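Local coordinates for capsule biosynthesis protein CapD proenzyme (Bacillus anthracis, PDB 3G9K) that cleaves the poly-gamma-D-glutamate capsule and joins the fragments by an amide bond to meso-diaminopimelic acid of the peptidoglycan, at residues T20-S24 and M35-K39; I49-Y53 and F104-M108; G66-M71 and I82-E86; L145-K149 and I159-N163; L246-L251 and M299-I305. All blocks are in the same frame, centred on the assembly; numbering follows the deposited sequence.

Interaction 1 (T20-S24 and M35-K39); sequences TYGVS and MKVLK
A strand-turn-helix unit near the N terminus of this chain forms the contact: strand 22-25 leads into helix 28-39, which folds back along it. G22, V23 and S24 also pair in an antiparallel ladder with a strand of the other CapD chain, so the helix packs on a sheet that both chains build, consistent with the layered Ntn-hydrolase fold of the family. Strand 22-24 and helix 35-39 run almost antiparallel (168°), axes 8.7 Å apart; Y21 lies across from L38 (CA-CA 6.9 Å) and V23 from M35 (CA-CA 6.4 Å). The 20-24 backbone is extended, and 35-39 is regular helix, closed by K39 N to M35 O at 2.7 Å. Y21, with chi1 in the p well, reaches over the helix. L38 CB sits above one face of its ring, 3.9 Å from the centroid, a CH-pi contact. M35, a selenomethionine in an all-m rotamer, places SE at the ring edge, 5.1 Å from the centroid, with CE 3.5 Å from Y21 CE2. Beyond the ring, Y21 OH lies 3.3 Å from K39 CA. G22 CA lies 4.0 Å from M35 SE. Farther along, branched V23 sets its CG2 3.7 Å from L38 CD1 and 3.8 Å from M35 SE. Cohesion between the two segments thus comes from apolar and aromatic packing, while the strand's polar backbone is left to pair with the other chain.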
# COMPACT_ATOMS: atom_id res chain seq x y z
N THR A 20 1.84 -23.84 6.84
CA THR A 20 1.71 -23.15 5.58
C THR A 20 1.89 -21.64 5.77
O THR A 20 1.47 -21.08 6.80
CB THR A 20 0.35 -23.50 4.91
OG1 THR A 20 0.42 -23.25 3.50
CG2 THR A 20 -0.77 -22.76 5.53
N TYR A 21 2.52 -21.02 4.77
CA TYR A 21 2.82 -19.58 4.78
C TYR A 21 3.07 -19.04 3.36
O TYR A 21 3.33 -19.79 2.44
CB TYR A 21 4.03 -19.30 5.65
CG TYR A 21 5.28 -20.10 5.30
CD1 TYR A 21 5.57 -21.30 5.96
CD2 TYR A 21 6.16 -19.66 4.32
CE1 TYR A 21 6.72 -22.04 5.64
CE2 TYR A 21 7.29 -20.39 3.99
CZ TYR A 21 7.56 -21.58 4.67
OH TYR A 21 8.69 -22.32 4.35
N GLY A 22 3.02 -17.71 3.24
CA GLY A 22 2.99 -17.07 1.96
C GLY A 22 3.32 -15.58 2.10
O GLY A 22 3.09 -14.99 3.15
N VAL A 23 3.87 -15.02 1.03
CA VAL A 23 4.14 -13.59 0.88
C VAL A 23 3.72 -13.13 -0.52
O VAL A 23 4.02 -13.79 -1.53
CB VAL A 23 5.67 -13.29 1.03
CG1 VAL A 23 5.96 -11.77 0.94
CG2 VAL A 23 6.21 -13.89 2.34
N SER A 24 3.09 -11.95 -0.59
CA SER A 24 2.76 -11.33 -1.89
C SER A 24 3.24 -9.89 -1.81
O SER A 24 2.80 -9.18 -0.91
CB SER A 24 1.26 -11.41 -2.18
OG SER A 24 0.92 -10.75 -3.39
N MSE A 35 9.74 -14.75 2.73
CA MSE A 35 9.68 -16.22 2.72
C MSE A 35 10.78 -16.84 3.58
O MSE A 35 10.53 -17.81 4.29
CB MSE A 35 9.77 -16.77 1.29
CG MSE A 35 8.51 -16.60 0.44
SE MSE A 35 6.92 -17.43 1.18
CE MSE A 35 7.22 -19.28 0.64
N LYS A 36 12.03 -16.32 3.47
CA LYS A 36 13.16 -16.75 4.32
C LYS A 36 12.86 -16.67 5.84
O LYS A 36 13.11 -17.64 6.57
CB LYS A 36 14.45 -16.00 3.90
CG LYS A 36 15.81 -16.44 4.50
CD LYS A 36 16.92 -15.74 3.71
CE LYS A 36 18.31 -15.91 4.25
NZ LYS A 36 19.31 -15.61 3.13
N VAL A 37 12.30 -15.56 6.31
CA VAL A 37 11.88 -15.43 7.70
C VAL A 37 10.87 -16.51 8.09
O VAL A 37 10.92 -17.10 9.19
CB VAL A 37 11.28 -14.01 7.97
CG1 VAL A 37 10.60 -13.91 9.32
CG2 VAL A 37 12.38 -12.96 7.84
N LEU A 38 9.91 -16.74 7.21
CA LEU A 38 8.82 -17.64 7.51
C LEU A 38 9.32 -19.08 7.47
O LEU A 38 8.96 -19.85 8.31
CB LEU A 38 7.65 -17.43 6.52
CG LEU A 38 6.84 -16.13 6.70
CD1 LEU A 38 5.99 -15.79 5.45
CD2 LEU A 38 5.95 -16.19 7.92
N LYS A 39 10.13 -19.42 6.48
CA LYS A 39 10.72 -20.75 6.36
C LYS A 39 11.46 -21.14 7.65
O LYS A 39 11.38 -22.29 8.09
CB LYS A 39 11.69 -20.79 5.18
CG LYS A 39 12.30 -22.18 4.88
CD LYS A 39 13.05 -22.23 3.54
CE LYS A 39 13.61 -23.64 3.23
NZ LYS A 39 12.65 -24.52 2.49

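Interaction 2 (I49-Y53 and F104-M108); sequences IVVSY and FVAGM
Two helical segments run antiparallel, their N-to-C directions 168° apart and their axes 11.2 Å apart, a spacing wide enough for large side chains to fill the gap. Both have regular helical backbones, with Y53 N bonded to I49 O at 3.1 Å and M108 N to F104 O at 2.9 Å. I49 begins the interface opposite M108 (CA-CA 6.1 Å); in its mt rotamer it brings CD1 to 3.9 Å from M108 O and CG1 to 4.2 Å from M108 SE. One turn after I49, S52 points toward the partner. Being small, it admits the bulk opposite: its CB lies 3.7 Å from SE of selenomethionine M108 and also 3.7 Å from F104 CZ, while its OG returns to A48 O of its own helix. Here helix 44-58 meets the start of helix 104-115, inside the helical layer that flanks the central sheet, in keeping with the Ntn-hydrolase family. Y53, with chi1 near -90°, swings its ring across to F104, whose chi1 is t. The edge of F104 meets the face of Y53 in a T-shaped stack, centroids 5.0 Å apart and planes at 88°. Y53 CE1 lies 3.8 Å from M108 CG, and Y53 OH is 3.6 Å from V105 CG2. That hydroxyl is hydrogen-bonded to water 1 (OH to water O 2.8 Å), which donates to V105 O at 2.7 Å.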
# COMPACT_ATOMS: atom_id res chain seq x y z
N ILE A 49 8.07 -6.82 8.98
CA ILE A 49 9.07 -5.82 9.32
C ILE A 49 10.24 -5.97 8.37
O ILE A 49 10.78 -4.97 7.83
CB ILE A 49 9.57 -5.96 10.79
CG1 ILE A 49 8.44 -5.56 11.73
CG2 ILE A 49 10.85 -5.16 10.98
CD1 ILE A 49 8.62 -5.97 13.24
N VAL A 50 10.65 -7.20 8.17
CA VAL A 50 11.74 -7.50 7.22
C VAL A 50 11.37 -7.01 5.80
O VAL A 50 12.13 -6.32 5.14
CB VAL A 50 12.02 -8.99 7.19
CG1 VAL A 50 12.90 -9.31 6.05
CG2 VAL A 50 12.66 -9.44 8.53
N VAL A 51 10.20 -7.41 5.33
CA VAL A 51 9.66 -7.01 4.04
C VAL A 51 9.57 -5.49 3.93
O VAL A 51 9.91 -4.93 2.90
CB VAL A 51 8.28 -7.67 3.73
CG1 VAL A 51 7.61 -7.01 2.52
CG2 VAL A 51 8.42 -9.20 3.49
N SER A 52 9.05 -4.83 4.96
CA SER A 52 8.88 -3.35 4.87
C SER A 52 10.22 -2.65 4.70
O SER A 52 10.39 -1.81 3.80
CB SER A 52 8.18 -2.78 6.07
OG SER A 52 6.87 -3.25 6.10
N TYR A 53 11.19 -3.03 5.50
CA TYR A 53 12.54 -2.48 5.34
C TYR A 53 13.26 -2.81 3.99
O TYR A 53 13.96 -1.98 3.41
CB TYR A 53 13.38 -2.86 6.56
CG TYR A 53 13.35 -1.88 7.71
CD1 TYR A 53 12.65 -2.14 8.87
CD2 TYR A 53 14.09 -0.71 7.65
CE1 TYR A 53 12.68 -1.22 9.98
CE2 TYR A 53 14.11 0.17 8.69
CZ TYR A 53 13.40 -0.08 9.86
OH TYR A 53 13.46 0.85 10.84
N PHE A 104 7.54 5.64 9.51
CA PHE A 104 7.96 4.28 9.20
C PHE A 104 8.80 3.61 10.34
O PHE A 104 8.44 2.51 10.84
CB PHE A 104 8.79 4.30 7.90
CG PHE A 104 9.17 2.94 7.39
CD1 PHE A 104 10.32 2.30 7.87
CD2 PHE A 104 8.42 2.31 6.42
CE1 PHE A 104 10.69 1.04 7.42
CE2 PHE A 104 8.78 1.03 5.96
CZ PHE A 104 9.95 0.42 6.46
N VAL A 105 9.93 4.23 10.69
CA VAL A 105 10.87 3.67 11.68
C VAL A 105 10.20 3.44 13.06
O VAL A 105 10.33 2.35 13.65
CB VAL A 105 12.15 4.50 11.75
CG1 VAL A 105 13.05 4.07 12.93
CG2 VAL A 105 12.89 4.39 10.41
N ALA A 106 9.46 4.44 13.54
CA ALA A 106 8.63 4.35 14.77
C ALA A 106 7.53 3.28 14.69
O ALA A 106 7.30 2.53 15.67
CB ALA A 106 8.01 5.69 15.11
N GLY A 107 6.88 3.16 13.53
CA GLY A 107 5.90 2.11 13.28
C GLY A 107 6.44 0.72 13.44
O GLY A 107 5.88 -0.09 14.16
N MSE A 108 7.54 0.47 12.72
CA MSE A 108 8.18 -0.84 12.75
C MSE A 108 8.66 -1.20 14.15
O MSE A 108 8.48 -2.35 14.60
CB MSE A 108 9.35 -0.90 11.75
CG MSE A 108 8.95 -0.75 10.27
SE MSE A 108 7.60 -2.03 9.69
CE MSE A 108 6.18 -0.88 9.14
O HOH W 1 12.23 0.49 13.31

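Interaction 3 (G66-M71 and I82-E86)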
# COMPACT_ATOMS: atom_id res chain seq x y z
N GLY A 66 11.80 7.31 4.95
CA GLY A 66 11.46 8.74 4.84
C GLY A 66 9.96 8.97 4.78
O GLY A 66 9.50 10.11 4.71
N GLY A 67 9.19 7.88 4.76
CA GLY A 67 7.72 7.91 4.73
C GLY A 67 6.90 7.37 5.92
O GLY A 67 7.26 7.55 7.11
N GLY A 68 5.78 6.73 5.58
CA GLY A 68 4.85 6.21 6.56
C GLY A 68 4.06 5.08 5.98
O GLY A 68 4.38 4.60 4.91
N GLY A 69 3.00 4.67 6.66
CA GLY A 69 2.26 3.50 6.26
C GLY A 69 1.23 3.14 7.30
O GLY A 69 1.08 3.85 8.33
N GLY A 70 0.58 2.02 7.04
CA GLY A 70 -0.36 1.41 7.92
C GLY A 70 -0.33 -0.08 7.76
O GLY A 70 -0.11 -0.55 6.70
N MSE A 71 -0.57 -0.76 8.91
CA MSE A 71 -0.51 -2.21 8.92
C MSE A 71 -1.68 -2.80 9.66
O MSE A 71 -1.92 -2.51 10.85
CB MSE A 71 0.80 -2.69 9.55
CG MSE A 71 0.97 -4.23 9.55
SE MSE A 71 2.64 -4.90 10.24
CE MSE A 71 3.85 -3.98 9.00
N ILE A 82 -2.13 -0.66 12.97
CA ILE A 82 -1.14 0.31 13.41
C ILE A 82 -0.96 1.43 12.35
O ILE A 82 -0.61 1.18 11.20
CB ILE A 82 0.20 -0.34 13.73
CG1 ILE A 82 0.01 -1.61 14.54
CG2 ILE A 82 1.10 0.69 14.42
CD1 ILE A 82 -0.88 -1.41 15.74
N ASP A 83 -1.23 2.66 12.78
CA ASP A 83 -1.13 3.85 11.97
C ASP A 83 0.24 4.52 12.20
O ASP A 83 0.46 5.15 13.25
CB ASP A 83 -2.27 4.81 12.35
CG ASP A 83 -2.27 6.10 11.50
OD1 ASP A 83 -1.24 6.43 10.87
OD2 ASP A 83 -3.32 6.76 11.40
N TYR A 84 1.14 4.41 11.23
CA TYR A 84 2.43 5.11 11.28
C TYR A 84 2.59 6.08 10.08
O TYR A 84 3.67 6.27 9.51
CB TYR A 84 3.60 4.11 11.41
CG TYR A 84 3.51 2.92 10.44
CD1 TYR A 84 4.21 2.91 9.25
CD2 TYR A 84 2.72 1.83 10.72
CE1 TYR A 84 4.10 1.86 8.38
CE2 TYR A 84 2.60 0.78 9.86
CZ TYR A 84 3.32 0.79 8.69
OH TYR A 84 3.18 -0.28 7.82
N ARG A 85 1.50 6.76 9.77
CA ARG A 85 1.47 7.77 8.79
C ARG A 85 2.22 8.98 9.35
O ARG A 85 2.20 9.22 10.57
CB ARG A 85 0.01 8.09 8.49
CG ARG A 85 -0.19 8.98 7.33
CD ARG A 85 -1.62 8.82 6.78
NE ARG A 85 -1.89 9.81 5.75
CZ ARG A 85 -1.39 9.78 4.52
NH1 ARG A 85 -0.57 8.80 4.13
NH2 ARG A 85 -1.73 10.73 3.66
N GLU A 86 2.83 9.74 8.46
CA GLU A 86 3.56 10.96 8.84
C GLU A 86 2.63 11.98 9.48
O GLU A 86 1.44 12.00 9.22
CB GLU A 86 4.28 11.60 7.65
CG GLU A 86 5.11 10.67 6.85
CD GLU A 86 4.39 10.08 5.65
OE1 GLU A 86 3.15 9.80 5.68
OE2 GLU A 86 5.11 9.87 4.64
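Two backbone bonds join M71 and I82, an antiparallel hydrogen-bonded pair: I82 N donates to M71 O at 2.8 Å and M71 N to I82 O at 3.0 Å. After the non-hydrogen-bonded pair G70-D83, Y84 N reaches G69 O at 3.0 Å, whereas G69 N to Y84 O, at 3.3 Å, is weak. R85 N turns inward to D83 OD1 at 3.0 Å, an Asx turn that takes the chain out of the ladder. These are strands 68-74 and 79-83, a beta hairpin in the central sheet of this Ntn-hydrolase chain; 68-71 also pairs with a strand of the other chain, whose S16 bonds G70 O. The glycine run lets the Y84 ring lie over the backbone, with G70 N 3.4 Å from Y84 CZ; a CB on G69 would strike the ring. D83 carboxylate oxygens have salt bridges to R221 and to R55 of the other chain, and Y84 OH is hydrogen-bonded to N18 of that chain, R85 NH2 to its S56 and G66 O to its N36.

Interaction 4 (L145-K149 and I159-N163)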
# COMPACT_ATOMS: atom_id res chain seq x y z
N LEU A 145 12.95 6.58 -12.24
CA LEU A 145 13.99 7.58 -12.14
C LEU A 145 13.96 8.51 -13.37
O LEU A 145 14.05 9.74 -13.25
CB LEU A 145 15.36 6.92 -12.02
CG LEU A 145 15.71 6.38 -10.63
CD1 LEU A 145 16.90 5.48 -10.68
CD2 LEU A 145 15.97 7.55 -9.69
N ASP A 146 13.80 7.89 -14.54
CA ASP A 146 13.71 8.63 -15.79
C ASP A 146 12.61 9.67 -15.73
O ASP A 146 12.87 10.85 -15.93
CB ASP A 146 13.48 7.67 -16.97
CG ASP A 146 13.34 8.41 -18.28
OD1 ASP A 146 14.37 8.63 -18.92
OD2 ASP A 146 12.22 8.84 -18.60
N LEU A 147 11.39 9.25 -15.39
CA LEU A 147 10.26 10.14 -15.31
C LEU A 147 10.36 11.18 -14.20
O LEU A 147 9.75 12.26 -14.33
CB LEU A 147 8.96 9.37 -15.11
CG LEU A 147 8.59 8.44 -16.27
CD1 LEU A 147 7.27 7.69 -15.97
CD2 LEU A 147 8.53 9.22 -17.59
N ALA A 148 11.08 10.85 -13.12
CA ALA A 148 11.22 11.78 -12.00
C ALA A 148 12.35 12.78 -12.19
O ALA A 148 12.42 13.78 -11.47
CB ALA A 148 11.42 11.00 -10.66
N LYS A 149 13.27 12.52 -13.11
CA LYS A 149 14.49 13.30 -13.21
C LYS A 149 14.24 14.82 -13.24
O LYS A 149 14.98 15.59 -12.59
CB LYS A 149 15.29 12.82 -14.41
CG LYS A 149 16.68 13.43 -14.62
CD LYS A 149 17.29 12.85 -15.87
CE LYS A 149 18.58 13.62 -16.25
NZ LYS A 149 18.36 15.11 -16.21
N ILE A 159 24.35 8.54 -7.30
CA ILE A 159 24.22 7.05 -7.37
C ILE A 159 23.04 6.51 -8.18
O ILE A 159 23.10 5.37 -8.68
CB ILE A 159 24.21 6.36 -6.00
CG1 ILE A 159 22.90 6.62 -5.23
CG2 ILE A 159 25.35 6.77 -5.16
CD1 ILE A 159 22.90 5.95 -3.87
N PHE A 160 21.96 7.30 -8.27
CA PHE A 160 20.77 6.94 -9.02
C PHE A 160 20.82 7.38 -10.48
O PHE A 160 20.03 6.90 -11.29
CB PHE A 160 19.54 7.59 -8.39
CG PHE A 160 19.37 7.24 -6.95
CD1 PHE A 160 18.97 5.96 -6.57
CD2 PHE A 160 19.62 8.18 -5.96
CE1 PHE A 160 18.81 5.64 -5.24
CE2 PHE A 160 19.46 7.87 -4.62
CZ PHE A 160 19.01 6.59 -4.26
N TYR A 161 21.71 8.34 -10.77
CA TYR A 161 21.88 8.89 -12.12
C TYR A 161 23.34 8.90 -12.51
O TYR A 161 23.90 9.95 -12.72
CB TYR A 161 21.32 10.29 -12.22
CG TYR A 161 19.84 10.41 -11.99
CD1 TYR A 161 19.34 10.64 -10.70
CD2 TYR A 161 18.93 10.26 -13.03
CE1 TYR A 161 17.99 10.77 -10.47
CE2 TYR A 161 17.54 10.38 -12.81
CZ TYR A 161 17.08 10.62 -11.52
OH TYR A 161 15.72 10.75 -11.24
N PRO A 162 23.96 7.72 -12.63
CA PRO A 162 25.36 7.57 -13.03
C PRO A 162 25.63 8.17 -14.42
O PRO A 162 24.91 7.87 -15.38
CB PRO A 162 25.54 6.05 -13.08
CG PRO A 162 24.51 5.54 -12.21
CD PRO A 162 23.34 6.40 -12.44
N ASN A 163 26.65 9.01 -14.51
CA ASN A 163 26.94 9.76 -15.73
C ASN A 163 25.75 10.58 -16.24
O ASN A 163 25.62 10.80 -17.43
CB ASN A 163 27.48 8.82 -16.82
CG ASN A 163 28.87 8.29 -16.51
OD1 ASN A 163 29.83 9.06 -16.37
ND2 ASN A 163 28.99 6.97 -16.40
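One hydrogen bond spans the two segments. Y161 OH donates to L145 O at 2.8 Å, a carbonyl on helix 139-152 that also accepts, weakly, from A148 N at 3.2 Å and K149 N at 2.9 Å within its own helix. A phenol suits this place because its long, rigid ring, with chi1 in the m well, carries a hydroxyl from the loop to the helix surface. The carbonyl lies near the plane of the ring, at its edge.

Apolar packing surrounds this bond. L145, pointing toward the loop, sets CD2 3.7 Å from Y161 CZ and 3.8 Å from F160 CB. On the next turn the aliphatic part of K149 lies along the tyrosine, K149 CG 3.6 Å from Y161 CE2, while the amino end leads away. The F160 ring leaves the helix for other company, meeting the ring of F34 of the other chain and packing on L173.

The contact thus fixes the loop that follows helix 139-152 back onto the helix from which it came, as local packing of the fold. Leucine and the lysine methylenes flank the tyrosine, so the one polar atom of its side chain is satisfied by a main-chain oxygen in a largely apolar setting.

Interaction 5 (L246-L251 and M299-I305); sequences LQMLKL and MVSDKYI
Mixed polar and apolar packing holds the C-terminal end of the modelled chain against helix 242-254, which also meets helix 264-284 and strand 219-228. Segment 246-251 is regular helix, with K250 N to L246 O at 2.9 Å and L251 N to Q247 O at 2.7 Å. V300 and S301 lead into helix 302-306, and S301 is its N-cap: S301 OG accepts from Y304 N at 3.1 Å and is also hydrogen-bonded to K298 O. Q247 and V300 come nearest (CA-CA 5.6 Å). Q247, in the mt rotamer, stretches to give NE2 to M299 O at 2.9 Å. K250 (chi values m, t, p, p) curls across the joint, its CD 3.2 Å from V300 O and its NZ in a salt bridge to D302 OD1 at 2.7 Å. NZ also donates to N227 O and to water 2 (K250 NZ to water O 3.0 Å), which donates to V300 O at 2.6 Å. Aliphatic groups fill the rest: L246 CD1 is 3.6 Å from V300 CB, K250 CB 3.8 Å from I305 CG1, and L251 CD2 4.2 Å from I305 CG2. M299 O is thus met by the Q247 amide and V300 O by a water, while D302 balances a largely buried ammonium.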
# COMPACT_ATOMS: atom_id res chain seq x y z
N LEU A 246 -15.33 -0.41 1.74
CA LEU A 246 -16.38 -1.34 2.18
C LEU A 246 -17.82 -0.88 1.82
O LEU A 246 -18.67 -1.69 1.46
CB LEU A 246 -16.30 -1.54 3.69
CG LEU A 246 -16.47 -2.95 4.25
CD1 LEU A 246 -16.72 -2.90 5.76
CD2 LEU A 246 -17.46 -3.81 3.52
N GLN A 247 -18.09 0.40 1.97
CA GLN A 247 -19.31 1.00 1.42
C GLN A 247 -19.52 0.68 -0.07
O GLN A 247 -20.62 0.27 -0.48
CB GLN A 247 -19.27 2.52 1.60
CG GLN A 247 -19.43 2.98 3.03
CD GLN A 247 -19.25 4.48 3.20
OE1 GLN A 247 -18.69 5.15 2.32
NE2 GLN A 247 -19.76 5.02 4.33
N MSE A 248 -18.49 0.89 -0.85
CA MSE A 248 -18.53 0.60 -2.28
C MSE A 248 -18.75 -0.88 -2.59
O MSE A 248 -19.52 -1.22 -3.49
CB MSE A 248 -17.27 1.10 -2.97
CG MSE A 248 -17.20 2.61 -3.14
SE MSE A 248 -15.64 3.26 -4.05
CE MSE A 248 -15.78 2.28 -5.70
N LEU A 249 -18.05 -1.76 -1.86
CA LEU A 249 -18.26 -3.19 -2.00
C LEU A 249 -19.72 -3.54 -1.68
O LEU A 249 -20.34 -4.30 -2.41
CB LEU A 249 -17.33 -3.99 -1.09
CG LEU A 249 -15.82 -3.98 -1.44
CD1 LEU A 249 -15.03 -4.59 -0.29
CD2 LEU A 249 -15.50 -4.72 -2.77
N LYS A 250 -20.23 -3.01 -0.56
CA LYS A 250 -21.59 -3.30 -0.11
C LYS A 250 -22.64 -2.71 -1.07
O LYS A 250 -23.60 -3.40 -1.43
CB LYS A 250 -21.80 -2.84 1.32
CG LYS A 250 -21.03 -3.66 2.33
CD LYS A 250 -21.33 -3.20 3.74
CE LYS A 250 -22.71 -3.71 4.20
NZ LYS A 250 -22.73 -5.15 4.57
N LEU A 251 -22.44 -1.47 -1.50
CA LEU A 251 -23.22 -0.89 -2.60
C LEU A 251 -23.24 -1.74 -3.88
O LEU A 251 -24.29 -1.91 -4.50
CB LEU A 251 -22.73 0.54 -2.89
CG LEU A 251 -23.18 1.62 -1.89
CD1 LEU A 251 -22.36 2.92 -2.00
CD2 LEU A 251 -24.69 1.90 -2.10
N MSE A 299 -20.70 3.32 9.96
CA MSE A 299 -20.64 3.87 8.61
C MSE A 299 -20.57 2.79 7.51
O MSE A 299 -20.72 3.09 6.32
CB MSE A 299 -19.47 4.83 8.47
CG MSE A 299 -19.60 6.11 9.28
SE MSE A 299 -18.12 7.31 8.89
CE MSE A 299 -18.76 8.05 7.21
N VAL A 300 -20.32 1.54 7.86
CA VAL A 300 -20.26 0.41 6.90
C VAL A 300 -21.37 -0.64 7.16
O VAL A 300 -21.37 -1.75 6.59
CB VAL A 300 -18.86 -0.26 6.97
CG1 VAL A 300 -17.78 0.74 6.56
CG2 VAL A 300 -18.60 -0.78 8.37
N SER A 301 -22.30 -0.28 8.05
CA SER A 301 -23.42 -1.15 8.42
C SER A 301 -24.45 -1.22 7.30
O SER A 301 -24.64 -0.27 6.55
CB SER A 301 -24.10 -0.60 9.70
OG SER A 301 -24.75 0.64 9.44
N ASP A 302 -25.15 -2.35 7.21
CA ASP A 302 -26.23 -2.50 6.22
C ASP A 302 -27.21 -1.32 6.25
O ASP A 302 -27.66 -0.86 5.19
CB ASP A 302 -27.01 -3.80 6.43
CG ASP A 302 -26.22 -5.04 6.05
OD1 ASP A 302 -25.42 -4.96 5.10
OD2 ASP A 302 -26.41 -6.10 6.70
N LYS A 303 -27.51 -0.82 7.44
CA LYS A 303 -28.49 0.26 7.59
C LYS A 303 -27.93 1.60 7.11
O LYS A 303 -28.66 2.41 6.52
CB LYS A 303 -29.00 0.36 9.03
CG LYS A 303 -30.22 -0.56 9.33
CD LYS A 303 -31.17 0.08 10.35
CE LYS A 303 -32.26 -0.88 10.85
NZ LYS A 303 -33.35 -0.14 11.59
N TYR A 304 -26.65 1.84 7.34
CA TYR A 304 -26.03 3.05 6.81
C TYR A 304 -25.99 3.00 5.28
O TYR A 304 -26.33 3.99 4.63
CB TYR A 304 -24.62 3.26 7.37
CG TYR A 304 -24.05 4.62 7.05
CD1 TYR A 304 -24.16 5.66 7.95
CD2 TYR A 304 -23.42 4.86 5.83
CE1 TYR A 304 -23.65 6.91 7.66
CE2 TYR A 304 -22.92 6.10 5.53
CZ TYR A 304 -23.03 7.13 6.45
OH TYR A 304 -22.51 8.38 6.16
N ILE A 305 -25.55 1.87 4.73
CA ILE A 305 -25.52 1.66 3.27
C ILE A 305 -26.93 1.84 2.66
O ILE A 305 -27.07 2.42 1.58
CB ILE A 305 -24.90 0.28 2.86
CG1 ILE A 305 -23.36 0.36 2.75
CG2 ILE A 305 -25.41 -0.19 1.50
CD1 ILE A 305 -22.66 0.74 4.03
O HOH W 2 -21.18 -4.31 7.01

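From the N terminus, interaction 1 closes the first short loop, folding helix 28-39 onto strand 22-25. The next helix, 44-58, touches it through V37 and V50 and opens interaction 2, whose loop ends at helix 104-115. Interaction 3, the hairpin of strands 68-74 and 79-83, is nested within that loop; the two touch through F104 N and G67 O, and through M108 packed on Y84 and M71, so helix layer and sheet are joined. Interactions 4 and 5 follow in series: 145-149 with 159-163 closes a local loop, and 246-251 with 299-305 a longer one. These last two lie on opposite sides of the chain's centre, about 44 Å apart between centres.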